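Long-range contacts in mevalonate 3-kinase (Thermoplasma acidophilum, PDB 4RKS), which catalyses the ATP-dependent phosphorylation of (R)-mevalonate to mevalonate 3-phosphate in an alternative mevalonate pathway of extreme acidophiles: residues I79-T84 against Y115-F120; D98-V103 against H148-D153; L169-S174 against E229-I234; D286-Y291 against Y300-S305. All blocks are in the same frame, centred on the assembly; numbering follows the deposited sequence.

Contact 1 of 4, residues I79-T84 against Y115-F120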
loop_
_atom_site.group_PDB
_atom_site.type_symbol
_atom_site.label_atom_id
_atom_site.label_comp_id
_atom_site.label_asym_id
_atom_site.label_seq_id
_atom_site.Cartn_x
_atom_site.Cartn_y
_atom_site.Cartn_z
ATOM N N ILE A 79 -2.763 8.355 20.934
ATOM C CA ILE A 79 -2.414 7.586 19.743
ATOM C C ILE A 79 -1.347 6.586 20.143
ATOM O O ILE A 79 -0.322 6.976 20.696
ATOM C CB ILE A 79 -1.861 8.474 18.614
ATOM C CG1 ILE A 79 -2.803 9.647 18.329
ATOM C CG2 ILE A 79 -1.562 7.637 17.377
ATOM C CD1 ILE A 79 -4.178 9.226 17.977
ATOM N N TYR A 80 -1.581 5.310 19.872
ATOM C CA TYR A 80 -0.617 4.258 20.201
ATOM C C TYR A 80 -0.260 3.424 18.973
ATOM O O TYR A 80 -1.149 2.981 18.249
ATOM C CB TYR A 80 -1.160 3.313 21.288
ATOM C CG TYR A 80 -1.404 3.949 22.636
ATOM C CD1 TYR A 80 -0.352 4.190 23.512
ATOM C CD2 TYR A 80 -2.690 4.285 23.046
ATOM C CE1 TYR A 80 -0.574 4.780 24.758
ATOM C CE2 TYR A 80 -2.922 4.875 24.280
ATOM C CZ TYR A 80 -1.861 5.126 25.130
ATOM O OH TYR A 80 -2.085 5.684 26.367
ATOM N N PHE A 81 1.039 3.184 18.781
ATOM C CA PHE A 81 1.540 2.298 17.733
ATOM C C PHE A 81 2.275 1.116 18.351
ATOM O O PHE A 81 3.349 1.280 18.923
ATOM C CB PHE A 81 2.457 3.076 16.776
ATOM C CG PHE A 81 1.725 4.106 15.948
ATOM C CD1 PHE A 81 0.819 3.711 14.970
ATOM C CD2 PHE A 81 1.932 5.457 16.152
ATOM C CE1 PHE A 81 0.131 4.659 14.200
ATOM C CE2 PHE A 81 1.246 6.409 15.392
ATOM C CZ PHE A 81 0.349 6.004 14.414
ATOM N N ASN A 82 1.672 -0.065 18.239
ATOM C CA ASN A 82 2.131 -1.272 18.927
ATOM C C ASN A 82 2.454 -1.043 20.402
ATOM O O ASN A 82 3.446 -1.550 20.917
ATOM C CB ASN A 82 3.348 -1.860 18.220
ATOM C CG ASN A 82 2.972 -2.657 16.983
ATOM O OD1 ASN A 82 1.948 -2.397 16.344
ATOM N ND2 ASN A 82 3.800 -3.640 16.643
ATOM N N GLY A 83 1.610 -0.280 21.081
ATOM C CA GLY A 83 1.774 -0.063 22.504
ATOM C C GLY A 83 2.651 1.134 22.839
ATOM O O GLY A 83 2.790 1.485 24.007
ATOM N N THR A 84 3.246 1.762 21.829
ATOM C CA THR A 84 4.095 2.931 22.074
ATOM C C THR A 84 3.336 4.213 21.762
ATOM O O THR A 84 2.873 4.411 20.636
ATOM C CB THR A 84 5.410 2.884 21.241
ATOM O OG1 THR A 84 6.142 1.706 21.592
ATOM C CG2 THR A 84 6.289 4.095 21.552
ATOM N N TYR A 115 -6.858 6.215 19.487
ATOM C CA TYR A 115 -6.531 5.290 18.401
ATOM C C TYR A 115 -5.399 4.367 18.843
ATOM O O TYR A 115 -4.361 4.827 19.287
ATOM C CB TYR A 115 -6.135 6.075 17.135
ATOM C CG TYR A 115 -5.427 5.293 16.022
ATOM C CD1 TYR A 115 -6.029 4.210 15.388
ATOM C CD2 TYR A 115 -4.165 5.677 15.590
ATOM C CE1 TYR A 115 -5.369 3.522 14.363
ATOM C CE2 TYR A 115 -3.511 5.006 14.573
ATOM C CZ TYR A 115 -4.107 3.935 13.966
ATOM O OH TYR A 115 -3.428 3.292 12.959
ATOM N N SER A 116 -5.611 3.069 18.701
ATOM C CA SER A 116 -4.615 2.078 19.062
ATOM C C SER A 116 -4.416 1.134 17.878
ATOM O O SER A 116 -5.374 0.556 17.340
ATOM C CB SER A 116 -5.027 1.304 20.319
ATOM O OG SER A 116 -4.063 0.311 20.638
ATOM N N SER A 117 -3.160 1.034 17.463
ATOM C CA SER A 117 -2.744 0.247 16.313
ATOM C C SER A 117 -1.862 -0.939 16.735
ATOM O O SER A 117 -0.948 -0.765 17.552
ATOM C CB SER A 117 -1.969 1.145 15.342
ATOM O OG SER A 117 -1.452 0.380 14.273
ATOM N N GLN A 118 -2.143 -2.128 16.193
ATOM C CA GLN A 118 -1.245 -3.282 16.308
ATOM C C GLN A 118 -0.975 -3.853 14.917
ATOM O O GLN A 118 -1.888 -4.362 14.265
ATOM C CB GLN A 118 -1.830 -4.360 17.234
ATOM C CG GLN A 118 -2.179 -3.823 18.647
ATOM C CD GLN A 118 -2.506 -4.913 19.667
ATOM O OE1 GLN A 118 -2.073 -6.057 19.533
ATOM N NE2 GLN A 118 -3.263 -4.553 20.701
ATOM N N ASN A 119 0.274 -3.735 14.467
ATOM C CA ASN A 119 0.721 -4.290 13.192
ATOM C C ASN A 119 1.370 -5.670 13.331
ATOM O O ASN A 119 2.133 -5.915 14.266
ATOM C CB ASN A 119 1.714 -3.341 12.525
ATOM C CG ASN A 119 1.063 -2.062 12.058
ATOM O OD1 ASN A 119 -0.134 -1.860 12.262
ATOM N ND2 ASN A 119 1.848 -1.186 11.436
ATOM N N PHE A 120 1.072 -6.560 12.388
ATOM C CA PHE A 120 1.616 -7.919 12.409
ATOM C C PHE A 120 2.255 -8.250 11.074
ATOM O O PHE A 120 1.589 -8.198 10.052
ATOM C CB PHE A 120 0.517 -8.938 12.717
ATOM C CG PHE A 120 -0.238 -8.649 13.977
ATOM C CD1 PHE A 120 -1.271 -7.719 13.990
ATOM C CD2 PHE A 120 0.084 -9.305 15.159
ATOM C CE1 PHE A 120 -1.963 -7.441 15.156
ATOM C CE2 PHE A 120 -0.612 -9.035 16.323
ATOM C CZ PHE A 120 -1.640 -8.095 16.320
HETATM O O HOH W 1 -1.186 0.072 20.070
HETATM O O HOH W 2 1.310 -0.022 14.772
#

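Contact 2 of 4, residues D98-V103 against H148-D153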
loop_
_atom_site.group_PDB
_atom_site.type_symbol
_atom_site.label_atom_id
_atom_site.label_comp_id
_atom_site.label_asym_id
_atom_site.label_seq_id
_atom_site.Cartn_x
_atom_site.Cartn_y
_atom_site.Cartn_z
ATOM N N ASP A 98 -10.731 14.306 14.229
ATOM C CA ASP A 98 -11.506 15.536 14.436
ATOM C C ASP A 98 -12.541 15.757 13.335
ATOM O O ASP A 98 -13.672 16.174 13.618
ATOM C CB ASP A 98 -10.594 16.769 14.521
ATOM C CG ASP A 98 -9.742 16.785 15.778
ATOM O OD1 ASP A 98 -10.137 16.151 16.781
ATOM O OD2 ASP A 98 -8.675 17.440 15.762
ATOM N N ARG A 99 -12.153 15.488 12.090
ATOM C CA ARG A 99 -13.057 15.658 10.943
ATOM C C ARG A 99 -14.349 14.840 11.074
ATOM O O ARG A 99 -15.411 15.277 10.627
ATOM C CB ARG A 99 -12.327 15.300 9.645
ATOM C CG ARG A 99 -13.212 15.109 8.413
ATOM C CD ARG A 99 -13.955 16.381 7.997
ATOM N NE ARG A 99 -14.638 16.218 6.710
ATOM C CZ ARG A 99 -15.897 15.799 6.562
ATOM N NH1 ARG A 99 -16.416 15.687 5.346
ATOM N NH2 ARG A 99 -16.641 15.494 7.618
ATOM N N TYR A 100 -14.271 13.669 11.701
ATOM C CA TYR A 100 -15.448 12.810 11.841
ATOM C C TYR A 100 -15.967 12.792 13.276
ATOM O O TYR A 100 -16.498 11.783 13.748
ATOM C CB TYR A 100 -15.122 11.384 11.344
ATOM C CG TYR A 100 -14.914 11.401 9.841
ATOM C CD1 TYR A 100 -15.996 11.283 8.977
ATOM C CD2 TYR A 100 -13.649 11.622 9.292
ATOM C CE1 TYR A 100 -15.828 11.333 7.613
ATOM C CE2 TYR A 100 -13.468 11.675 7.923
ATOM C CZ TYR A 100 -14.566 11.527 7.088
ATOM O OH TYR A 100 -14.415 11.574 5.723
ATOM N N SER A 101 -15.824 13.925 13.960
ATOM C CA SER A 101 -16.253 14.029 15.348
ATOM C C SER A 101 -17.747 13.751 15.521
ATOM O O SER A 101 -18.160 13.173 16.527
ATOM C CB SER A 101 -15.902 15.412 15.910
ATOM O OG SER A 101 -16.549 16.429 15.177
ATOM N N SER A 102 -18.560 14.144 14.538
ATOM C CA SER A 102 -19.997 13.904 14.629
ATOM C C SER A 102 -20.307 12.411 14.611
ATOM O O SER A 102 -21.228 11.948 15.296
ATOM C CB SER A 102 -20.745 14.619 13.494
ATOM O OG SER A 102 -20.314 14.157 12.228
ATOM N N VAL A 103 -19.522 11.651 13.846
ATOM C CA VAL A 103 -19.698 10.203 13.805
ATOM C C VAL A 103 -19.451 9.601 15.182
ATOM O O VAL A 103 -20.227 8.761 15.652
ATOM C CB VAL A 103 -18.762 9.529 12.775
ATOM C CG1 VAL A 103 -18.849 7.999 12.896
ATOM C CG2 VAL A 103 -19.130 9.954 11.365
ATOM N N HIS A 148 -15.077 6.892 -0.924
ATOM C CA HIS A 148 -14.186 7.706 -1.751
ATOM C C HIS A 148 -13.947 9.091 -1.131
ATOM O O HIS A 148 -12.867 9.656 -1.291
ATOM C CB HIS A 148 -14.738 7.856 -3.167
ATOM C CG HIS A 148 -14.879 6.557 -3.891
ATOM N ND1 HIS A 148 -13.826 5.953 -4.548
ATOM C CD2 HIS A 148 -15.947 5.745 -4.060
ATOM C CE1 HIS A 148 -14.243 4.821 -5.089
ATOM N NE2 HIS A 148 -15.524 4.667 -4.804
ATOM N N ASP A 149 -14.950 9.618 -0.424
ATOM C CA ASP A 149 -14.794 10.854 0.359
ATOM C C ASP A 149 -13.918 10.629 1.586
ATOM O O ASP A 149 -13.038 11.433 1.870
ATOM C CB ASP A 149 -16.148 11.410 0.828
ATOM C CG ASP A 149 -16.911 12.139 -0.270
ATOM O OD1 ASP A 149 -16.274 12.626 -1.226
ATOM O OD2 ASP A 149 -18.152 12.240 -0.161
ATOM N N VAL A 150 -14.188 9.559 2.330
ATOM C CA VAL A 150 -13.384 9.247 3.527
ATOM C C VAL A 150 -11.911 9.079 3.126
ATOM O O VAL A 150 -10.999 9.580 3.806
ATOM C CB VAL A 150 -13.886 7.965 4.260
ATOM C CG1 VAL A 150 -12.899 7.526 5.359
ATOM C CG2 VAL A 150 -15.248 8.180 4.852
ATOM N N GLU A 151 -11.692 8.417 1.992
ATOM C CA GLU A 151 -10.349 8.213 1.462
ATOM C C GLU A 151 -9.551 9.511 1.340
ATOM O O GLU A 151 -8.363 9.529 1.640
ATOM C CB GLU A 151 -10.395 7.550 0.089
ATOM C CG GLU A 151 -8.997 7.214 -0.437
ATOM C CD GLU A 151 -9.019 6.649 -1.850
ATOM O OE1 GLU A 151 -9.982 5.934 -2.191
ATOM O OE2 GLU A 151 -8.081 6.931 -2.624
ATOM N N ASN A 152 -10.197 10.583 0.884
ATOM C CA ASN A 152 -9.515 11.879 0.739
ATOM C C ASN A 152 -8.890 12.324 2.058
ATOM O O ASN A 152 -7.754 12.798 2.079
ATOM C CB ASN A 152 -10.486 12.954 0.228
ATOM C CG ASN A 152 -10.846 12.775 -1.242
ATOM O OD1 ASN A 152 -10.016 12.366 -2.049
ATOM N ND2 ASN A 152 -12.091 13.091 -1.594
ATOM N N ASP A 153 -9.626 12.134 3.154
ATOM C CA ASP A 153 -9.140 12.448 4.496
ATOM C C ASP A 153 -8.046 11.486 4.982
ATOM O O ASP A 153 -7.152 11.889 5.734
ATOM C CB ASP A 153 -10.298 12.448 5.503
ATOM C CG ASP A 153 -11.388 13.473 5.152
ATOM O OD1 ASP A 153 -11.042 14.631 4.843
ATOM O OD2 ASP A 153 -12.587 13.110 5.173
#

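Contact 3 of 4, residues L169-S174 against E229-I234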
loop_
_atom_site.group_PDB
_atom_site.type_symbol
_atom_site.label_atom_id
_atom_site.label_comp_id
_atom_site.label_asym_id
_atom_site.label_seq_id
_atom_site.Cartn_x
_atom_site.Cartn_y
_atom_site.Cartn_z
ATOM N N LEU A 169 -6.815 -5.293 -6.854
ATOM C CA LEU A 169 -6.045 -4.405 -7.709
ATOM C C LEU A 169 -6.828 -3.120 -7.889
ATOM O O LEU A 169 -7.997 -3.162 -8.251
ATOM C CB LEU A 169 -5.773 -5.037 -9.072
ATOM C CG LEU A 169 -5.152 -4.161 -10.155
ATOM C CD1 LEU A 169 -3.753 -3.726 -9.742
ATOM C CD2 LEU A 169 -5.130 -4.913 -11.510
ATOM N N THR A 170 -6.179 -1.990 -7.622
ATOM C CA THR A 170 -6.822 -0.697 -7.765
ATOM C C THR A 170 -5.977 0.221 -8.624
ATOM O O THR A 170 -4.770 -0.010 -8.809
ATOM C CB THR A 170 -7.051 -0.010 -6.405
ATOM O OG1 THR A 170 -5.796 0.110 -5.725
ATOM C CG2 THR A 170 -8.061 -0.800 -5.552
ATOM N N ILE A 171 -6.634 1.238 -9.169
ATOM C CA ILE A 171 -5.972 2.363 -9.786
ATOM C C ILE A 171 -6.414 3.610 -9.039
ATOM O O ILE A 171 -7.595 3.773 -8.746
ATOM C CB ILE A 171 -6.316 2.502 -11.287
ATOM C CG1 ILE A 171 -5.649 1.403 -12.108
ATOM C CG2 ILE A 171 -5.921 3.887 -11.810
ATOM C CD1 ILE A 171 -6.176 1.333 -13.505
ATOM N N THR A 172 -5.472 4.482 -8.704
ATOM C CA THR A 172 -5.837 5.749 -8.105
ATOM C C THR A 172 -5.481 6.846 -9.090
ATOM O O THR A 172 -4.306 7.194 -9.235
ATOM C CB THR A 172 -5.147 5.970 -6.768
ATOM O OG1 THR A 172 -5.569 4.946 -5.864
ATOM C CG2 THR A 172 -5.516 7.347 -6.178
ATOM N N TRP A 173 -6.498 7.323 -9.810
ATOM C CA TRP A 173 -6.359 8.421 -10.780
ATOM C C TRP A 173 -6.089 9.716 -10.039
ATOM O O TRP A 173 -6.675 9.948 -8.994
ATOM C CB TRP A 173 -7.632 8.576 -11.636
ATOM C CG TRP A 173 -8.092 7.292 -12.285
ATOM C CD1 TRP A 173 -9.066 6.442 -11.832
ATOM C CD2 TRP A 173 -7.570 6.699 -13.480
ATOM N NE1 TRP A 173 -9.196 5.375 -12.682
ATOM C CE2 TRP A 173 -8.281 5.499 -13.695
ATOM C CE3 TRP A 173 -6.566 7.063 -14.384
ATOM C CZ2 TRP A 173 -8.029 4.666 -14.783
ATOM C CZ3 TRP A 173 -6.315 6.238 -15.464
ATOM C CH2 TRP A 173 -7.042 5.046 -15.653
ATOM N N SER A 174 -5.228 10.568 -10.576
ATOM C CA SER A 174 -4.910 11.825 -9.899
ATOM C C SER A 174 -4.267 12.830 -10.841
ATOM O O SER A 174 -3.416 12.476 -11.664
ATOM C CB SER A 174 -3.986 11.587 -8.700
ATOM O OG SER A 174 -3.697 12.811 -8.035
ATOM N N GLU A 229 -0.622 6.458 -18.508
ATOM C CA GLU A 229 -0.741 5.524 -19.635
ATOM C C GLU A 229 -0.712 4.067 -19.198
ATOM O O GLU A 229 -1.480 3.249 -19.701
ATOM C CB GLU A 229 0.380 5.762 -20.659
ATOM C CG GLU A 229 0.240 7.102 -21.384
ATOM C CD GLU A 229 1.473 7.482 -22.182
ATOM O OE1 GLU A 229 2.347 6.614 -22.389
ATOM O OE2 GLU A 229 1.567 8.656 -22.594
ATOM N N HIS A 230 0.198 3.741 -18.287
ATOM C CA HIS A 230 0.311 2.375 -17.802
ATOM C C HIS A 230 -0.954 1.946 -17.077
ATOM O O HIS A 230 -1.397 0.812 -17.226
ATOM C CB HIS A 230 1.527 2.231 -16.889
ATOM C CG HIS A 230 2.831 2.218 -17.624
ATOM N ND1 HIS A 230 4.050 2.208 -16.978
ATOM C CD2 HIS A 230 3.106 2.220 -18.950
ATOM C CE1 HIS A 230 5.020 2.200 -17.877
ATOM N NE2 HIS A 230 4.474 2.209 -19.080
ATOM N N ALA A 231 -1.541 2.851 -16.293
ATOM C CA ALA A 231 -2.788 2.523 -15.599
ATOM C C ALA A 231 -3.919 2.214 -16.596
ATOM O O ALA A 231 -4.702 1.287 -16.375
ATOM C CB ALA A 231 -3.197 3.649 -14.652
ATOM N N HIS A 232 -3.998 2.967 -17.694
ATOM C CA HIS A 232 -4.976 2.644 -18.734
ATOM C C HIS A 232 -4.687 1.268 -19.335
ATOM O O HIS A 232 -5.604 0.499 -19.597
ATOM C CB HIS A 232 -5.002 3.717 -19.836
ATOM C CG HIS A 232 -5.895 4.880 -19.523
ATOM N ND1 HIS A 232 -5.430 6.175 -19.406
ATOM C CD2 HIS A 232 -7.229 4.941 -19.289
ATOM C CE1 HIS A 232 -6.439 6.982 -19.124
ATOM N NE2 HIS A 232 -7.542 6.259 -19.050
ATOM N N MET A 233 -3.409 0.947 -19.523
ATOM C CA MET A 233 -3.048 -0.359 -20.039
ATOM C C MET A 233 -3.456 -1.458 -19.068
ATOM O O MET A 233 -3.869 -2.529 -19.483
ATOM C CB MET A 233 -1.552 -0.417 -20.346
ATOM C CG MET A 233 -1.145 0.523 -21.473
ATOM S SD MET A 233 0.635 0.570 -21.776
ATOM C CE MET A 233 0.944 -1.130 -22.243
ATOM N N ILE A 234 -3.378 -1.180 -17.772
ATOM C CA ILE A 234 -3.799 -2.163 -16.774
ATOM C C ILE A 234 -5.321 -2.348 -16.790
ATOM O O ILE A 234 -5.800 -3.479 -16.751
ATOM C CB ILE A 234 -3.309 -1.771 -15.375
ATOM C CG1 ILE A 234 -1.791 -1.976 -15.308
ATOM C CG2 ILE A 234 -4.014 -2.598 -14.273
ATOM C CD1 ILE A 234 -1.159 -1.411 -14.088
#

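Contact 4 of 4, residues D286-Y291 against Y300-S305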
loop_
_atom_site.group_PDB
_atom_site.type_symbol
_atom_site.label_atom_id
_atom_site.label_comp_id
_atom_site.label_asym_id
_atom_site.label_seq_id
_atom_site.Cartn_x
_atom_site.Cartn_y
_atom_site.Cartn_z
ATOM N N ASP A 286 12.615 -20.389 -18.204
ATOM C CA ASP A 286 12.146 -21.707 -17.780
ATOM C C ASP A 286 10.659 -21.676 -17.382
ATOM O O ASP A 286 9.850 -22.463 -17.887
ATOM C CB ASP A 286 13.029 -22.210 -16.624
ATOM C CG ASP A 286 12.628 -23.592 -16.117
ATOM O OD1 ASP A 286 11.881 -24.303 -16.810
ATOM O OD2 ASP A 286 13.072 -23.964 -15.013
ATOM N N TYR A 287 10.298 -20.772 -16.473
ATOM C CA TYR A 287 8.897 -20.547 -16.160
ATOM C C TYR A 287 8.648 -19.060 -15.921
ATOM O O TYR A 287 9.569 -18.318 -15.603
ATOM C CB TYR A 287 8.457 -21.385 -14.958
ATOM C CG TYR A 287 9.198 -21.156 -13.652
ATOM C CD1 TYR A 287 10.374 -21.846 -13.363
ATOM C CD2 TYR A 287 8.696 -20.280 -12.685
ATOM C CE1 TYR A 287 11.040 -21.653 -12.159
ATOM C CE2 TYR A 287 9.353 -20.082 -11.484
ATOM C CZ TYR A 287 10.526 -20.767 -11.225
ATOM O OH TYR A 287 11.177 -20.567 -10.025
ATOM N N TRP A 288 7.405 -18.623 -16.094
ATOM C CA TRP A 288 7.097 -17.199 -16.023
ATOM C C TRP A 288 7.320 -16.608 -14.633
ATOM O O TRP A 288 6.960 -17.202 -13.609
ATOM C CB TRP A 288 5.655 -16.934 -16.452
ATOM C CG TRP A 288 5.278 -15.471 -16.386
ATOM C CD1 TRP A 288 5.485 -14.520 -17.353
ATOM C CD2 TRP A 288 4.642 -14.797 -15.291
ATOM N NE1 TRP A 288 5.009 -13.290 -16.922
ATOM C CE2 TRP A 288 4.489 -13.439 -15.662
ATOM C CE3 TRP A 288 4.185 -15.209 -14.032
ATOM C CZ2 TRP A 288 3.888 -12.502 -14.823
ATOM C CZ3 TRP A 288 3.597 -14.272 -13.199
ATOM C CH2 TRP A 288 3.460 -12.932 -13.596
ATOM N N ASN A 289 7.928 -15.436 -14.608
ATOM C CA ASN A 289 7.880 -14.582 -13.433
ATOM C C ASN A 289 7.982 -13.138 -13.875
ATOM O O ASN A 289 8.329 -12.857 -15.026
ATOM C CB ASN A 289 8.992 -14.910 -12.439
ATOM C CG ASN A 289 10.352 -14.415 -12.894
ATOM O OD1 ASN A 289 10.649 -13.216 -12.841
ATOM N ND2 ASN A 289 11.189 -15.340 -13.347
ATOM N N ALA A 290 7.673 -12.238 -12.946
ATOM C CA ALA A 290 7.882 -10.799 -13.105
ATOM C C ALA A 290 8.114 -10.232 -11.717
ATOM O O ALA A 290 7.504 -10.710 -10.751
ATOM C CB ALA A 290 6.687 -10.135 -13.771
ATOM N N TYR A 291 8.977 -9.225 -11.594
ATOM C CA TYR A 291 9.265 -8.670 -10.271
ATOM C C TYR A 291 8.887 -7.194 -10.148
ATOM O O TYR A 291 8.795 -6.489 -11.139
ATOM C CB TYR A 291 10.749 -8.832 -9.923
ATOM C CG TYR A 291 11.630 -7.813 -10.597
ATOM C CD1 TYR A 291 12.154 -8.054 -11.862
ATOM C CD2 TYR A 291 11.941 -6.611 -9.975
ATOM C CE1 TYR A 291 12.951 -7.126 -12.487
ATOM C CE2 TYR A 291 12.737 -5.677 -10.595
ATOM C CZ TYR A 291 13.237 -5.937 -11.848
ATOM O OH TYR A 291 14.035 -5.008 -12.465
ATOM N N TYR A 300 9.713 -8.157 -4.934
ATOM C CA TYR A 300 8.443 -8.882 -4.972
ATOM C C TYR A 300 8.302 -9.631 -6.286
ATOM O O TYR A 300 8.283 -9.015 -7.342
ATOM C CB TYR A 300 7.264 -7.921 -4.809
ATOM C CG TYR A 300 7.255 -7.138 -3.526
ATOM C CD1 TYR A 300 6.841 -7.730 -2.334
ATOM C CD2 TYR A 300 7.618 -5.792 -3.507
ATOM C CE1 TYR A 300 6.802 -7.007 -1.161
ATOM C CE2 TYR A 300 7.586 -5.067 -2.336
ATOM C CZ TYR A 300 7.176 -5.680 -1.170
ATOM O OH TYR A 300 7.145 -4.971 -0.006
ATOM N N VAL A 301 8.217 -10.955 -6.228
ATOM C CA VAL A 301 8.189 -11.742 -7.458
ATOM C C VAL A 301 6.856 -12.454 -7.664
ATOM O O VAL A 301 6.501 -13.386 -6.922
ATOM C CB VAL A 301 9.335 -12.775 -7.477
ATOM C CG1 VAL A 301 9.411 -13.443 -8.825
ATOM C CG2 VAL A 301 10.643 -12.087 -7.171
ATOM N N ALA A 302 6.120 -11.989 -8.671
ATOM C CA ALA A 302 4.900 -12.643 -9.106
ATOM C C ALA A 302 5.226 -13.949 -9.806
ATOM O O ALA A 302 6.172 -14.016 -10.587
ATOM C CB ALA A 302 4.107 -11.738 -10.034
ATOM N N VAL A 303 4.417 -14.973 -9.552
ATOM C CA VAL A 303 4.646 -16.283 -10.130
ATOM C C VAL A 303 3.329 -17.060 -10.192
ATOM O O VAL A 303 2.418 -16.834 -9.379
ATOM C CB VAL A 303 5.714 -17.071 -9.307
ATOM C CG1 VAL A 303 5.208 -17.357 -7.901
ATOM C CG2 VAL A 303 6.141 -18.374 -9.998
ATOM N N GLU A 304 3.219 -17.976 -11.150
ATOM C CA GLU A 304 2.060 -18.864 -11.194
ATOM C C GLU A 304 2.092 -19.809 -9.998
ATOM O O GLU A 304 3.163 -20.249 -9.559
ATOM C CB GLU A 304 2.013 -19.641 -12.500
ATOM C CG GLU A 304 1.698 -18.782 -13.699
ATOM C CD GLU A 304 2.100 -19.451 -15.006
ATOM O OE1 GLU A 304 3.287 -19.812 -15.144
ATOM O OE2 GLU A 304 1.235 -19.610 -15.893
ATOM N N SER A 305 0.911 -20.112 -9.471
ATOM C CA SER A 305 0.805 -20.856 -8.226
ATOM C C SER A 305 1.559 -22.188 -8.295
ATOM O O SER A 305 2.209 -22.589 -7.325
ATOM C CB SER A 305 -0.665 -21.082 -7.863
ATOM O OG SER A 305 -1.189 -19.935 -7.204
HETATM O O HOH W 3 5.064 -19.067 -13.212
HETATM O O HOH W 4 5.088 -20.531 -16.610
#

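Contact 1 of 4, residues I79-T84 against Y115-F120
Tyr-80 and Asn-82 share a ladder of backbone bonds with 115-120: Tyr-80 N gives its hydrogen to Tyr-115 O (2.9 Å), Ser-117 N reaches back to Tyr-80 O (2.9 Å), and Asn-82 N meets Ser-117 O (2.8 Å). The strand axes lie 5° from parallel. Beyond Phe-81 the side chain of Asn-82 prolongs the ladder, because its OD1 accepts Asn-119 N at 2.8 Å, in the carbonyl plane and on a lone pair, with a nearly straight N-H approach (169°). Tyr-115 CG stands anti to the backbone N (chi1 165°), which lays the ring beside Ile-79 and Phe-81: Ile-79 CG2 lies at its edge, 3.7 Å from Tyr-115 CD2, and Phe-81 CE1 comes equally near Tyr-115 CE2. Further out, Asn-119 OD1 is hydrogen-bonded to Ser-67 OG and its ND2 to Leu-123 O, two bonds that would fix the turn of the amide. The arrangement is a parallel strand pair whose strand 113-120 carries ATP-binding residues Tyr-115 to Asn-119, with Asn-82 beside ATP-binding Ser-124.

Contact 2 of 4, residues D98-V103 against H148-D153
Tyr-100 OH donates to Asp-153 OD2 at 2.5 Å, a very short bond in which the carboxylate oxygen lies at the ring edge, near the ring plane. The carboxylate itself is turned 73° from that plane. Tyr-100 OH also lies 3.4 Å from Val-150 CA and 3.6 Å from Val-150 CG2, on the helix flank one turn earlier. Tyr-100 CG is anti to the carbonyl carbon (chi1 -68°), which sends the ring from the chain toward helix 147-154. A positive charge stands beside the same oxygen: Arg-99 NE is 4.0 Å from Asp-153 OD2, but OD2 sits far off the plane of the guanidinium, and no N-H is aimed at it. The charge would probably stabilise the negative carboxylate. The arginine bends at chi2 (64°), and its NH2 lies 4.2 Å above one face of the Tyr-100 ring, toward the rim. Tyr-100 occupies the break between helices 92-99 and 101-108, at the N-cap position of the second; its ring also touches Ile-138 of helix 128-141 and Leu-145 in the loop leading to helix 147-154.

Contact 3 of 4, residues L169-S174 against E229-I234
Ile-171 and Ala-231 form the middle of an apolar row, their CA atoms 6.6 Å apart. Ile-171 brings both CG2 and CD1 to 3.9 Å from Ala-231 CB, so that the methyl is touched by two branches of one side chain. With CG1 anti to the carbonyl carbon (chi1 -72°) and CD1 extended beyond it, the longer branch reaches the helix backbone near Ala-231 O. Toward the start of the strand, Leu-169 CD2 meets Ile-234 CG2 at 3.8 Å, the side chains crossing at a slant. The aromatic contact lies at the other end: Trp-173 CH2 sits 3.6 Å above one face of the His-232 ring, toward its rim, with the planes at 45°, while Trp-173 NE1 is hydrogen-bonded to Glu-182 OE1. Within the strand, Ile-171 CG2 lies over the centre of the indole, 3.4 Å above its plane. An alanine in place of Ile-171 would probably open a gap beside Ala-231 CB and take away the support under the indole face. Strand 169-174 runs between strands 53-59 and 179-185, and segment 229-234 of helix 220-238 runs at 144° to it, closer to antiparallel than parallel; helix 243-262 adds Ile-246 against Leu-169.

Contact 4 of 4, residues D286-Y291 against Y300-S305
Trp-288 and Ala-302 meet in the tightly packed part of this hairpin, Trp-288 CH2 lying 3.8 Å from Ala-302 CB. The indole reaches the opposite strand because CG is anti to the backbone N (chi1 180°), and its NE1 is hydrogen-bonded to Asp-248 OD1. Beside it Ala-290 and Ala-302 form a hydrogen-bonded antiparallel pair of unequal bonds: Ala-302 N to Ala-290 O is 2.8 Å, whereas Ala-290 N to Ala-302 O is weak at 3.3 Å. On the face of Asn-289, Val-301 and Val-303, Asn-289 CB packs against Val-301 CG1 at 3.9 Å, and Val-303 CG2 lies at the edge of the Tyr-287 ring, 3.9 Å from Tyr-287 CE2. Near Glu-304 the two segments draw apart and a water bridges them. Water 3 donates to Trp-288 O and Glu-304 OE1 and accepts from Glu-304 N at 3.0 Å, while Glu-304 OE2 forms a salt bridge with Lys-244. A serine in place of Trp-288 would probably open a gap beside the Ala-302 methyl and leave Asp-248 without its indole N-H partner. Strand 298-304 lies between strands 289-292 and 193-199; helix 243-262 packs on the alanine face, and helices 271-283 and 308-312 on the other.

Contacts 1 and 2 both belong to the N-terminal, diphosphomevalonate decarboxylase-like domain and alternate along the chain, helix 101-108 leading into strand 113-120; their centres are 20 Å apart, and the side chains of Tyr-100 and Tyr-115 are about 12 Å apart. Contact 3 joins this domain to the C-terminal domain, with the side chain of Ile-234 about 11 Å from bound mevalonate. Contact 4 lies within the C-terminal domain, its centre 21 Å from that of contact 3; the side chain of Tyr-300 is about 8 Å from mevalonate and about 7 Å from that of ATP-binding Arg-204. Contacts 1 and 4, centres 34 Å apart, lie on opposite sides of the chain's centre; contact 1 itself carries ATP-binding residues.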